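Local coordinates for CalG4 (Micromonospora echinospora, PDB 3IA7), which is a GT-B-fold protein of the glycosyltransferase superfamily, built from two Rossmann-like domains and seen here as a two-chain assembly with bound calcium, at residues Ile7-Val12 with Leu22-Glu27; Tyr37-Thr40 with Glu46-Ala49; Glu53-Lys58 with Glu96-Asn101. All blocks are in the same frame, centred on the assembly; numbering follows the deposited sequence.

Overall arrangement
From the N terminus, interaction 1 closes the short connection between strand 6-10 and the middle of helix 15-30. The chain then returns through strand 34-39, and interaction 2 closes the next loop onto helix 41-49. Interaction 3 follows, joining strand 53-56 to the end of helix 75-98 across 37 residues. The three loops run in series, none nested and none crossing. Their strands lie side by side in one seven-stranded parallel sheet, in the order 53-56, 34-39, 6-10. Phe9 O probably bonds Val38 N, and Tyr37 N probably bonds Glu53 O. Segments of the first two interactions also reach the second subunit; the third has no such neighbour.

Interaction 1: Ile7-Val12 with Leu22-Glu27; sequences ILFANV and LGLVSE
Phe9 of strand 6-10 meets Val25 and Leu24 of helix 15-30 from two directions. Val25 CG2 lies over one face of the phenyl ring, 3.8 Å from the centroid and 15° off the normal, a CH-pi contact. It is shifted slightly toward the rim, with Phe9 CE2 the nearest ring atom at 3.7 Å. Leu24 comes instead to the ring edge, near the plane: its CG sits 4.1 Å from Phe9 CZ, with Leu24 CD2 beside CZ and CE2. The far end of the ring thus fits an angle formed by two successive helix residues. With CG opposite the carbonyl carbon (chi1 -79°), Phe9 carries its ring outward from the strand to the helix. All three residues are buried, and no hydrogen bond crosses between the segments. Beyond the ring, Leu28, Ile35 and Val107 also pack on Phe9. Where the strand ends, Asn11 OD1 accepts a hydrogen bond from Val12 N at 2.8 Å, bent to 130° at the hydrogen. Asn11 ND2 donates to His17 O and to the hydroxyl of Tyr37, so this buried amide ties the strand end to the first turn of the helix and to strand 34-39. The contact joins the first strand and helix of the beta-alpha-beta unit completed by strand 34-39. Strand 6-10 runs between strands 34-39 and 105-109, and helix 15-30 covers one face of the sheet.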
ATOM      1  N   ILE A   7     -11.596  -8.713  18.413  1.00  9.58           N
ATOM      2  CA  ILE A   7     -12.437  -8.434  17.273  1.00 10.60           C
ATOM      3  C   ILE A   7     -12.295  -9.564  16.267  1.00  9.91           C
ATOM      4  O   ILE A   7     -11.170  -9.866  15.828  1.00 12.38           O
ATOM      5  CB  ILE A   7     -12.042  -7.067  16.635  1.00 10.68           C
ATOM      6  CG1 ILE A   7     -12.242  -5.918  17.677  1.00 10.91           C
ATOM      7  CG2 ILE A   7     -12.926  -6.873  15.380  1.00 11.93           C
ATOM      8  CD1 ILE A   7     -11.912  -4.505  17.140  1.00  9.51           C
ATOM      9  N   LEU A   8     -13.397 -10.206  15.901  1.00  9.24           N
ATOM     10  CA  LEU A   8     -13.326 -11.289  14.897  1.00 10.54           C
ATOM     11  C   LEU A   8     -13.780 -10.808  13.516  1.00 10.24           C
ATOM     12  O   LEU A   8     -14.844 -10.154  13.402  1.00 12.26           O
ATOM     13  CB  LEU A   8     -14.130 -12.495  15.329  1.00 10.09           C
ATOM     14  CG  LEU A   8     -14.339 -13.509  14.197  1.00 14.50           C
ATOM     15  CD1 LEU A   8     -13.110 -14.402  14.159  1.00 16.21           C
ATOM     16  CD2 LEU A   8     -15.566 -14.335  14.461  1.00 22.09           C
ATOM     17  N   PHE A   9     -12.966 -11.091  12.503  1.00  9.70           N
ATOM     18  CA  PHE A   9     -13.364 -10.832  11.110  1.00 10.79           C
ATOM     19  C   PHE A   9     -13.765 -12.146  10.458  1.00 10.60           C
ATOM     20  O   PHE A   9     -13.027 -13.120  10.460  1.00 10.44           O
ATOM     21  CB  PHE A   9     -12.198 -10.244  10.310  1.00  8.75           C
ATOM     22  CG  PHE A   9     -11.962  -8.798  10.528  1.00 11.51           C
ATOM     23  CD1 PHE A   9     -11.563  -8.308  11.778  1.00 13.34           C
ATOM     24  CD2 PHE A   9     -12.075  -7.907   9.465  1.00  9.37           C
ATOM     25  CE1 PHE A   9     -11.320  -6.929  11.972  1.00 13.18           C
ATOM     26  CE2 PHE A   9     -11.821  -6.526   9.641  1.00 11.83           C
ATOM     27  CZ  PHE A   9     -11.454  -6.037  10.920  1.00 12.39           C
ATOM     28  N   ALA A  10     -14.946 -12.174   9.898  1.00 11.00           N
ATOM     29  CA  ALA A  10     -15.388 -13.325   9.071  1.00 10.66           C
ATOM     30  C   ALA A  10     -15.413 -12.894   7.607  1.00 11.98           C
ATOM     31  O   ALA A  10     -16.175 -11.948   7.240  1.00 11.42           O
ATOM     32  CB  ALA A  10     -16.789 -13.799   9.525  1.00 10.45           C
ATOM     33  N   ASN A  11     -14.633 -13.571   6.754  1.00 10.99           N
ATOM     34  CA  ASN A  11     -14.577 -13.218   5.354  1.00 11.22           C
ATOM     35  C   ASN A  11     -14.485 -14.467   4.477  1.00 11.80           C
ATOM     36  O   ASN A  11     -14.082 -15.553   4.944  1.00 12.32           O
ATOM     37  CB  ASN A  11     -13.374 -12.295   5.039  1.00 10.51           C
ATOM     38  CG  ASN A  11     -13.647 -11.338   3.835  1.00 12.65           C
ATOM     39  OD1 ASN A  11     -14.569 -11.525   3.029  1.00 11.86           O
ATOM     40  ND2 ASN A  11     -12.893 -10.267   3.785  1.00 15.02           N
ATOM     41  N   VAL A  12     -14.907 -14.315   3.232  1.00 10.20           N
ATOM     42  CA  VAL A  12     -14.785 -15.385   2.252  1.00 10.73           C
ATOM     43  C   VAL A  12     -13.355 -15.308   1.650  1.00 12.28           C
ATOM     44  O   VAL A  12     -12.667 -14.301   1.784  1.00 11.82           O
ATOM     45  CB  VAL A  12     -15.903 -15.315   1.169  1.00 10.92           C
ATOM     46  CG1 VAL A  12     -15.787 -14.033   0.398  1.00  9.87           C
ATOM     47  CG2 VAL A  12     -15.801 -16.508   0.179  1.00 11.53           C
ATOM     48  N   LEU A  22      -8.049  -5.451   4.748  1.00 12.84           N
ATOM     49  CA  LEU A  22      -6.763  -5.636   5.406  1.00 12.33           C
ATOM     50  C   LEU A  22      -6.227  -4.365   6.065  1.00 11.89           C
ATOM     51  O   LEU A  22      -5.649  -4.434   7.168  1.00 11.00           O
ATOM     52  CB  LEU A  22      -5.682  -6.204   4.420  1.00 13.84           C
ATOM     53  CG  LEU A  22      -5.799  -7.713   4.051  1.00 16.54           C
ATOM     54  CD1 LEU A  22      -4.490  -8.221   3.326  1.00 15.51           C
ATOM     55  CD2 LEU A  22      -6.152  -8.562   5.247  1.00 16.66           C
ATOM     56  N   GLY A  23      -6.395  -3.226   5.393  1.00 10.23           N
ATOM     57  CA  GLY A  23      -6.080  -1.893   5.963  1.00 10.48           C
ATOM     58  C   GLY A  23      -6.755  -1.684   7.330  1.00 10.16           C
ATOM     59  O   GLY A  23      -6.116  -1.217   8.264  1.00 10.05           O
ATOM     60  N   LEU A  24      -8.053  -2.016   7.420  1.00  9.47           N
ATOM     61  CA  LEU A  24      -8.791  -1.946   8.687  1.00  9.72           C
ATOM     62  C   LEU A  24      -8.229  -2.890   9.744  1.00  8.66           C
ATOM     63  O   LEU A  24      -8.099  -2.507  10.899  1.00  8.53           O
ATOM     64  CB  LEU A  24     -10.277  -2.208   8.479  1.00  9.85           C
ATOM     65  CG  LEU A  24     -11.162  -2.171   9.722  1.00  9.82           C
ATOM     66  CD1 LEU A  24     -11.044  -0.817  10.538  1.00  9.31           C
ATOM     67  CD2 LEU A  24     -12.627  -2.460   9.254  1.00 10.17           C
ATOM     68  N   VAL A  25      -7.953  -4.133   9.353  1.00  8.95           N
ATOM     69  CA  VAL A  25      -7.317  -5.095  10.253  1.00  9.59           C
ATOM     70  C   VAL A  25      -6.064  -4.487  10.896  1.00  9.25           C
ATOM     71  O   VAL A  25      -5.900  -4.533  12.115  1.00  8.07           O
ATOM     72  CB  VAL A  25      -6.950  -6.419   9.510  1.00 10.39           C
ATOM     73  CG1 VAL A  25      -6.001  -7.253  10.347  1.00 11.57           C
ATOM     74  CG2 VAL A  25      -8.227  -7.223   9.172  1.00  9.27           C
ATOM     75  N   SER A  26      -5.148  -3.990  10.060  1.00  8.68           N
ATOM     76  CA  SER A  26      -3.887  -3.457  10.539  1.00  8.67           C
ATOM     77  C   SER A  26      -4.042  -2.270  11.449  1.00  8.04           C
ATOM     78  O   SER A  26      -3.389  -2.196  12.502  1.00  7.41           O
ATOM     79  CB  SER A  26      -3.013  -3.076   9.329  1.00  9.45           C
ATOM     80  OG  SER A  26      -2.722  -4.295   8.658  1.00 12.14           O
ATOM     81  N   GLU A  27      -4.954  -1.366  11.074  1.00  7.86           N
ATOM     82  CA  GLU A  27      -5.182  -0.167  11.859  1.00  7.92           C
ATOM     83  C   GLU A  27      -5.766  -0.510  13.238  1.00  8.03           C
ATOM     84  O   GLU A  27      -5.334   0.035  14.296  1.00  7.56           O
ATOM     85  CB  GLU A  27      -6.094   0.812  11.089  1.00  6.76           C
ATOM     86  CG  GLU A  27      -6.204   2.231  11.827  1.00 12.14           C
ATOM     87  CD  GLU A  27      -4.869   2.925  12.193  1.00 15.90           C
ATOM     88  OE1 GLU A  27      -3.889   2.870  11.437  1.00 19.27           O
ATOM     89  OE2 GLU A  27      -4.806   3.544  13.288  1.00 20.43           O
TER

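Interaction 2: Tyr37-Thr40 with Glu46-Ala49; sequences YVTT and EVKA. With CA (calcium ion), chain C.
Val47 lays both methyls against Tyr37, while the residue before it on the helix, Glu46, grips a calcium ion shared by two subunits. Val47 CG2 sits over one face of the phenol ring, 4.0 Å from the centroid, as a CH-pi contact displaced toward the CD2-CE2 side. Val47 CG1 covers the root of the same side chain, 3.5 Å from Tyr37 CB and equally near CG. The two side chains cross at about a right angle. In Tyr37, CG trans to the backbone N (chi1 -165°) lays the ring alongside Val47, one face to its CG2, with the hydroxyl reaching helix 15-30, where it is bonded to Ser21 OG. Thr39, two residues along the strand, adds a looser contact from its CG2 to Val47 CG2 at 4.2 Å. Glu46 takes no part in the packing and reaches the metal instead: a bend at chi2 (91°) presents both carboxylate oxygens, OE1 at 2.6 Å and OE2 at 2.5 Å from calcium. Two waters, Leu42 O of the same chain, and Gln225 OE1 and His297 NE2 of the second subunit bring the coordinating atoms to seven, so the ion bridges the subunits. The contact links strand and helix of the beta-alpha-beta unit 34-39, 41-49, 53-56. Val18 and Leu22 of helix 15-30 and Val54 of strand 53-56 also pack on Val47, which lies between the sheet and helix 15-30.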
ATOM      1  N   TYR A  37      -9.206 -13.813  12.476  1.00  8.93           N
ATOM      2  CA  TYR A  37      -9.666 -13.609  11.122  1.00  9.01           C
ATOM      3  C   TYR A  37      -9.902 -14.988  10.489  1.00  8.33           C
ATOM      4  O   TYR A  37      -8.961 -15.812  10.414  1.00  8.73           O
ATOM      5  CB  TYR A  37      -8.619 -12.778  10.334  1.00  8.54           C
ATOM      6  CG  TYR A  37      -9.130 -12.180   9.004  1.00  9.96           C
ATOM      7  CD1 TYR A  37      -9.171 -10.807   8.815  1.00 10.14           C
ATOM      8  CD2 TYR A  37      -9.475 -12.997   7.926  1.00 11.99           C
ATOM      9  CE1 TYR A  37      -9.609 -10.252   7.622  1.00 10.42           C
ATOM     10  CE2 TYR A  37      -9.939 -12.449   6.701  1.00 10.23           C
ATOM     11  CZ  TYR A  37     -10.009 -11.059   6.579  1.00 11.80           C
ATOM     12  OH  TYR A  37     -10.399 -10.490   5.377  1.00 12.83           O
ATOM     13  N   VAL A  38     -11.153 -15.223  10.052  1.00  8.35           N
ATOM     14  CA  VAL A  38     -11.505 -16.481   9.388  1.00  8.95           C
ATOM     15  C   VAL A  38     -11.209 -16.415   7.884  1.00  8.99           C
ATOM     16  O   VAL A  38     -11.773 -15.566   7.123  1.00  9.21           O
ATOM     17  CB  VAL A  38     -13.001 -16.875   9.647  1.00  7.13           C
ATOM     18  CG1 VAL A  38     -13.371 -18.254   9.002  1.00  8.36           C
ATOM     19  CG2 VAL A  38     -13.344 -16.833  11.190  1.00 11.32           C
ATOM     20  N   THR A  39     -10.343 -17.328   7.444  1.00  9.01           N
ATOM     21  CA  THR A  39      -9.966 -17.382   6.049  1.00  9.36           C
ATOM     22  C   THR A  39      -9.458 -18.774   5.655  1.00  9.62           C
ATOM     23  O   THR A  39      -9.552 -19.709   6.444  1.00  9.80           O
ATOM     24  CB  THR A  39      -8.932 -16.273   5.671  1.00 10.63           C
ATOM     25  OG1 THR A  39      -8.853 -16.182   4.235  1.00 12.70           O
ATOM     26  CG2 THR A  39      -7.512 -16.583   6.349  1.00 11.71           C
ATOM     27  N   THR A  40      -8.992 -18.928   4.418  1.00  8.99           N
ATOM     28  CA  THR A  40      -8.497 -20.207   3.956  1.00  9.79           C
ATOM     29  C   THR A  40      -6.968 -20.198   3.942  1.00  9.17           C
ATOM     30  O   THR A  40      -6.368 -19.128   4.093  1.00  9.01           O
ATOM     31  CB  THR A  40      -8.995 -20.507   2.520  1.00 10.44           C
ATOM     32  OG1 THR A  40      -8.521 -19.494   1.601  1.00  9.03           O
ATOM     33  CG2 THR A  40     -10.505 -20.644   2.476  1.00 10.86           C
ATOM     34  N   GLU A  46      -1.246 -13.714   4.223  1.00  8.69           N
ATOM     35  CA  GLU A  46      -1.521 -12.317   3.964  1.00  9.70           C
ATOM     36  C   GLU A  46      -2.225 -11.672   5.205  1.00 10.59           C
ATOM     37  O   GLU A  46      -1.917 -10.541   5.626  1.00  9.41           O
ATOM     38  CB  GLU A  46      -2.421 -12.230   2.737  1.00  9.66           C
ATOM     39  CG  GLU A  46      -1.701 -12.593   1.446  1.00  9.00           C
ATOM     40  CD  GLU A  46      -1.765 -14.072   1.058  1.00  7.85           C
ATOM     41  OE1 GLU A  46      -1.947 -14.956   1.945  1.00  9.48           O
ATOM     42  OE2 GLU A  46      -1.551 -14.370  -0.146  1.00 10.03           O
ATOM     43  N   VAL A  47      -3.156 -12.407   5.777  1.00  9.40           N
ATOM     44  CA  VAL A  47      -3.926 -11.938   6.921  1.00  9.85           C
ATOM     45  C   VAL A  47      -3.034 -11.849   8.187  1.00  9.64           C
ATOM     46  O   VAL A  47      -3.150 -10.916   8.978  1.00  9.64           O
ATOM     47  CB  VAL A  47      -5.129 -12.888   7.071  1.00 10.70           C
ATOM     48  CG1 VAL A  47      -5.717 -12.754   8.382  1.00 10.51           C
ATOM     49  CG2 VAL A  47      -6.190 -12.613   5.890  1.00 11.16           C
ATOM     50  N   LYS A  48      -2.141 -12.825   8.357  1.00  9.47           N
ATOM     51  CA  LYS A  48      -1.199 -12.841   9.461  1.00  9.11           C
ATOM     52  C   LYS A  48      -0.270 -11.666   9.377  1.00  9.64           C
ATOM     53  O   LYS A  48       0.028 -11.047  10.384  1.00  9.18           O
ATOM     54  CB  LYS A  48      -0.388 -14.135   9.454  1.00  9.51           C
ATOM     55  CG  LYS A  48      -1.283 -15.279   9.972  1.00 11.67           C
ATOM     56  CD  LYS A  48      -0.600 -16.619   9.850  1.00 19.74           C
ATOM     57  CE  LYS A  48      -1.555 -17.667  10.379  1.00 23.65           C
ATOM     58  NZ  LYS A  48      -0.801 -18.892  10.652  1.00 27.79           N
ATOM     59  N   ALA A  49       0.218 -11.382   8.169  1.00  9.19           N
ATOM     60  CA  ALA A  49       1.125 -10.246   7.983  1.00  9.52           C
ATOM     61  C   ALA A  49       0.427  -8.934   8.313  1.00 10.65           C
ATOM     62  O   ALA A  49       1.086  -7.990   8.763  1.00 11.33           O
ATOM     63  CB  ALA A  49       1.697 -10.210   6.530  1.00  8.56           C
TER
HETATM   64 CA    CA C 402      -1.303 -16.821   0.286  1.00 20.27          CA
HETATM   65  O   HOH W   1      -0.739 -19.093  -0.358  1.00 18.80           O
HETATM   66  O   HOH W   2      -1.336 -17.969   2.427  1.00 18.68           O

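Interaction 3: Glu53-Lys58 with Glu96-Asn101; sequences EVVLYK and EALGDN
Val55 points its forked side chain at Ala97, and the two methyls sit almost equally close to the single methyl facing them. Val55 CG1 is 3.6 Å from Ala97 CB and Val55 CG2 is 3.7 Å from it, so the alanine carbon faces the groove of the fork. CG1 stands opposite the backbone N (chi1 166°) and CG2 opposite the carbonyl carbon, a rotation that presents both branches to the helix. Ala97 CB points straight back at the strand, and with no longer side chain between them the backbones come near, the CA atoms of Val55 and Ala97 being 6.8 Å apart. Leu98 starts off to one side, but its CD2 bends round to lie 4.3 Å from Val55 CG2, a looser contact on that branch alone. The packing is wholly apolar. Just beyond, the helix stops: Gly99 leaves helical geometry with positive phi, and a type II' turn from Leu98 to Asn101 is closed by Asn101 N to Leu98 O at 2.9 Å. Leu98 also rests on Pro103, in the link to strand 105-109. This surface contact puts the end of helix 75-98 against the edge strand 53-56 of the parallel sheet. Val55 meets that helix on one face, beside Thr36 and Val38 of strand 34-39, while Val54 packs on helix 41-49 across the sheet.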
ATOM      1  N   GLU A  53      -4.569 -13.088  13.918  1.00 10.33           N
ATOM      2  CA  GLU A  53      -4.504 -14.537  14.119  1.00 12.06           C
ATOM      3  C   GLU A  53      -5.517 -15.170  13.184  1.00 11.63           C
ATOM      4  O   GLU A  53      -6.598 -14.615  13.040  1.00 13.28           O
ATOM      5  CB  GLU A  53      -4.972 -14.899  15.543  1.00 11.37           C
ATOM      6  CG  GLU A  53      -4.075 -14.474  16.667  1.00 17.75           C
ATOM      7  CD  GLU A  53      -4.688 -14.839  18.019  1.00 18.74           C
ATOM      8  OE1 GLU A  53      -4.779 -13.946  18.895  1.00 27.54           O
ATOM      9  OE2 GLU A  53      -5.123 -16.007  18.165  1.00 24.64           O
ATOM     10  N   VAL A  54      -5.231 -16.357  12.650  1.00 10.16           N
ATOM     11  CA  VAL A  54      -6.095 -16.963  11.614  1.00 10.80           C
ATOM     12  C   VAL A  54      -6.872 -18.170  12.192  1.00 10.01           C
ATOM     13  O   VAL A  54      -6.310 -18.988  12.935  1.00  8.50           O
ATOM     14  CB  VAL A  54      -5.269 -17.347  10.375  1.00 12.17           C
ATOM     15  CG1 VAL A  54      -6.015 -18.351   9.398  1.00 13.05           C
ATOM     16  CG2 VAL A  54      -4.868 -16.087   9.586  1.00 13.60           C
ATOM     17  N   VAL A  55      -8.145 -18.245  11.832  1.00  7.88           N
ATOM     18  CA  VAL A  55      -8.984 -19.420  12.014  1.00  8.20           C
ATOM     19  C   VAL A  55      -9.247 -19.917  10.589  1.00  9.26           C
ATOM     20  O   VAL A  55      -9.874 -19.206   9.765  1.00  9.27           O
ATOM     21  CB  VAL A  55     -10.327 -19.055  12.689  1.00  7.31           C
ATOM     22  CG1 VAL A  55     -11.357 -20.262  12.544  1.00  7.23           C
ATOM     23  CG2 VAL A  55     -10.091 -18.692  14.176  1.00 10.18           C
ATOM     24  N   LEU A  56      -8.759 -21.113  10.273  1.00  6.98           N
ATOM     25  CA  LEU A  56      -8.961 -21.654   8.900  1.00  8.56           C
ATOM     26  C   LEU A  56     -10.336 -22.275   8.702  1.00  8.71           C
ATOM     27  O   LEU A  56     -10.891 -22.916   9.629  1.00  7.88           O
ATOM     28  CB  LEU A  56      -7.927 -22.756   8.580  1.00  8.91           C
ATOM     29  CG  LEU A  56      -6.470 -22.295   8.611  1.00  9.79           C
ATOM     30  CD1 LEU A  56      -5.576 -23.539   8.444  1.00 13.97           C
ATOM     31  CD2 LEU A  56      -6.238 -21.300   7.504  1.00 11.95           C
ATOM     32  N   TYR A  57     -10.877 -22.085   7.494  1.00  8.39           N
ATOM     33  CA  TYR A  57     -12.044 -22.833   7.065  1.00 10.67           C
ATOM     34  C   TYR A  57     -11.715 -23.447   5.695  1.00 11.14           C
ATOM     35  O   TYR A  57     -10.775 -23.014   4.997  1.00 10.44           O
ATOM     36  CB  TYR A  57     -13.314 -21.917   7.066  1.00  9.46           C
ATOM     37  CG  TYR A  57     -13.540 -21.097   5.790  1.00  9.89           C
ATOM     38  CD1 TYR A  57     -14.384 -21.577   4.761  1.00  7.33           C
ATOM     39  CD2 TYR A  57     -12.884 -19.870   5.585  1.00 10.39           C
ATOM     40  CE1 TYR A  57     -14.602 -20.816   3.592  1.00  8.41           C
ATOM     41  CE2 TYR A  57     -13.124 -19.120   4.426  1.00 10.53           C
ATOM     42  CZ  TYR A  57     -13.989 -19.598   3.453  1.00  9.27           C
ATOM     43  OH  TYR A  57     -14.180 -18.881   2.266  1.00 10.54           O
ATOM     44  N   LYS A  58     -12.504 -24.460   5.344  1.00 11.41           N
ATOM     45  CA  LYS A  58     -12.414 -25.146   4.088  1.00 13.20           C
ATOM     46  C   LYS A  58     -13.497 -24.606   3.158  1.00 12.41           C
ATOM     47  O   LYS A  58     -14.695 -24.711   3.438  1.00 10.96           O
ATOM     48  CB  LYS A  58     -12.638 -26.639   4.307  1.00 13.68           C
ATOM     49  CG  LYS A  58     -12.855 -27.412   2.999  1.00 18.22           C
ATOM     50  CD  LYS A  58     -11.543 -27.695   2.320  1.00 21.32           C
ATOM     51  CE  LYS A  58     -11.737 -28.717   1.172  1.00 22.31           C
ATOM     52  NZ  LYS A  58     -10.447 -28.757   0.388  1.00 25.29           N
ATOM     53  N   GLU A  96     -16.507 -23.357  16.174  1.00 15.52           N
ATOM     54  CA  GLU A  96     -15.631 -24.412  16.665  1.00 16.47           C
ATOM     55  C   GLU A  96     -14.367 -23.788  17.290  1.00 16.24           C
ATOM     56  O   GLU A  96     -13.968 -24.167  18.393  1.00 16.47           O
ATOM     57  CB  GLU A  96     -15.284 -25.393  15.524  1.00 18.22           C
ATOM     58  CG  GLU A  96     -14.442 -26.632  15.927  1.00 21.74           C
ATOM     59  CD  GLU A  96     -13.039 -26.270  16.372  0.50 28.87           C
ATOM     60  OE1 GLU A  96     -12.300 -25.556  15.648  0.50 29.91           O
ATOM     61  OE2 GLU A  96     -12.647 -26.707  17.488  0.50 36.48           O
ATOM     62  N   ALA A  97     -13.758 -22.829  16.599  1.00 14.90           N
ATOM     63  CA  ALA A  97     -12.528 -22.189  17.055  1.00 16.40           C
ATOM     64  C   ALA A  97     -12.665 -21.299  18.293  1.00 16.42           C
ATOM     65  O   ALA A  97     -11.783 -21.308  19.145  1.00 15.97           O
ATOM     66  CB  ALA A  97     -11.858 -21.404  15.946  1.00 15.33           C
ATOM     67  N   LEU A  98     -13.738 -20.541  18.383  1.00 16.77           N
ATOM     68  CA  LEU A  98     -13.915 -19.650  19.519  1.00 20.03           C
ATOM     69  C   LEU A  98     -14.604 -20.371  20.698  1.00 21.41           C
ATOM     70  O   LEU A  98     -14.351 -20.063  21.871  1.00 22.51           O
ATOM     71  CB  LEU A  98     -14.668 -18.397  19.093  1.00 19.49           C
ATOM     72  CG  LEU A  98     -13.913 -17.297  18.342  1.00 21.80           C
ATOM     73  CD1 LEU A  98     -12.942 -16.591  19.216  1.00 22.32           C
ATOM     74  CD2 LEU A  98     -13.172 -17.802  17.065  1.00 23.34           C
ATOM     75  N   GLY A  99     -15.448 -21.365  20.390  1.00 21.96           N
ATOM     76  CA  GLY A  99     -16.037 -22.205  21.458  1.00 21.85           C
ATOM     77  C   GLY A  99     -16.688 -21.391  22.573  1.00 21.43           C
ATOM     78  O   GLY A  99     -17.551 -20.574  22.312  1.00 20.49           O
ATOM     79  N   ASP A 100     -16.269 -21.610  23.821  1.00 21.01           N
ATOM     80  CA  ASP A 100     -16.939 -20.911  24.938  1.00 21.46           C
ATOM     81  C   ASP A 100     -16.342 -19.541  25.257  1.00 19.81           C
ATOM     82  O   ASP A 100     -16.663 -18.953  26.307  1.00 21.73           O
ATOM     83  CB  ASP A 100     -16.989 -21.790  26.212  1.00 20.29           C
ATOM     84  CG  ASP A 100     -17.986 -22.930  26.107  1.00 23.61           C
ATOM     85  OD1 ASP A 100     -18.986 -22.801  25.340  1.00 26.73           O
ATOM     86  OD2 ASP A 100     -17.771 -23.976  26.804  1.00 21.48           O
ATOM     87  N   ASN A 101     -15.510 -19.029  24.353  1.00 19.29           N
ATOM     88  CA  ASN A 101     -14.822 -17.739  24.496  1.00 17.91           C
ATOM     89  C   ASN A 101     -15.016 -16.764  23.324  1.00 17.32           C
ATOM     90  O   ASN A 101     -14.048 -16.408  22.633  1.00 17.80           O
ATOM     91  CB  ASN A 101     -13.350 -17.985  24.727  1.00 18.72           C
ATOM     92  CG  ASN A 101     -13.132 -18.708  25.992  1.00 21.81           C
ATOM     93  OD1 ASN A 101     -13.673 -18.294  27.004  1.00 23.92           O
ATOM     94  ND2 ASN A 101     -12.428 -19.835  25.953  1.00 25.35           N
TER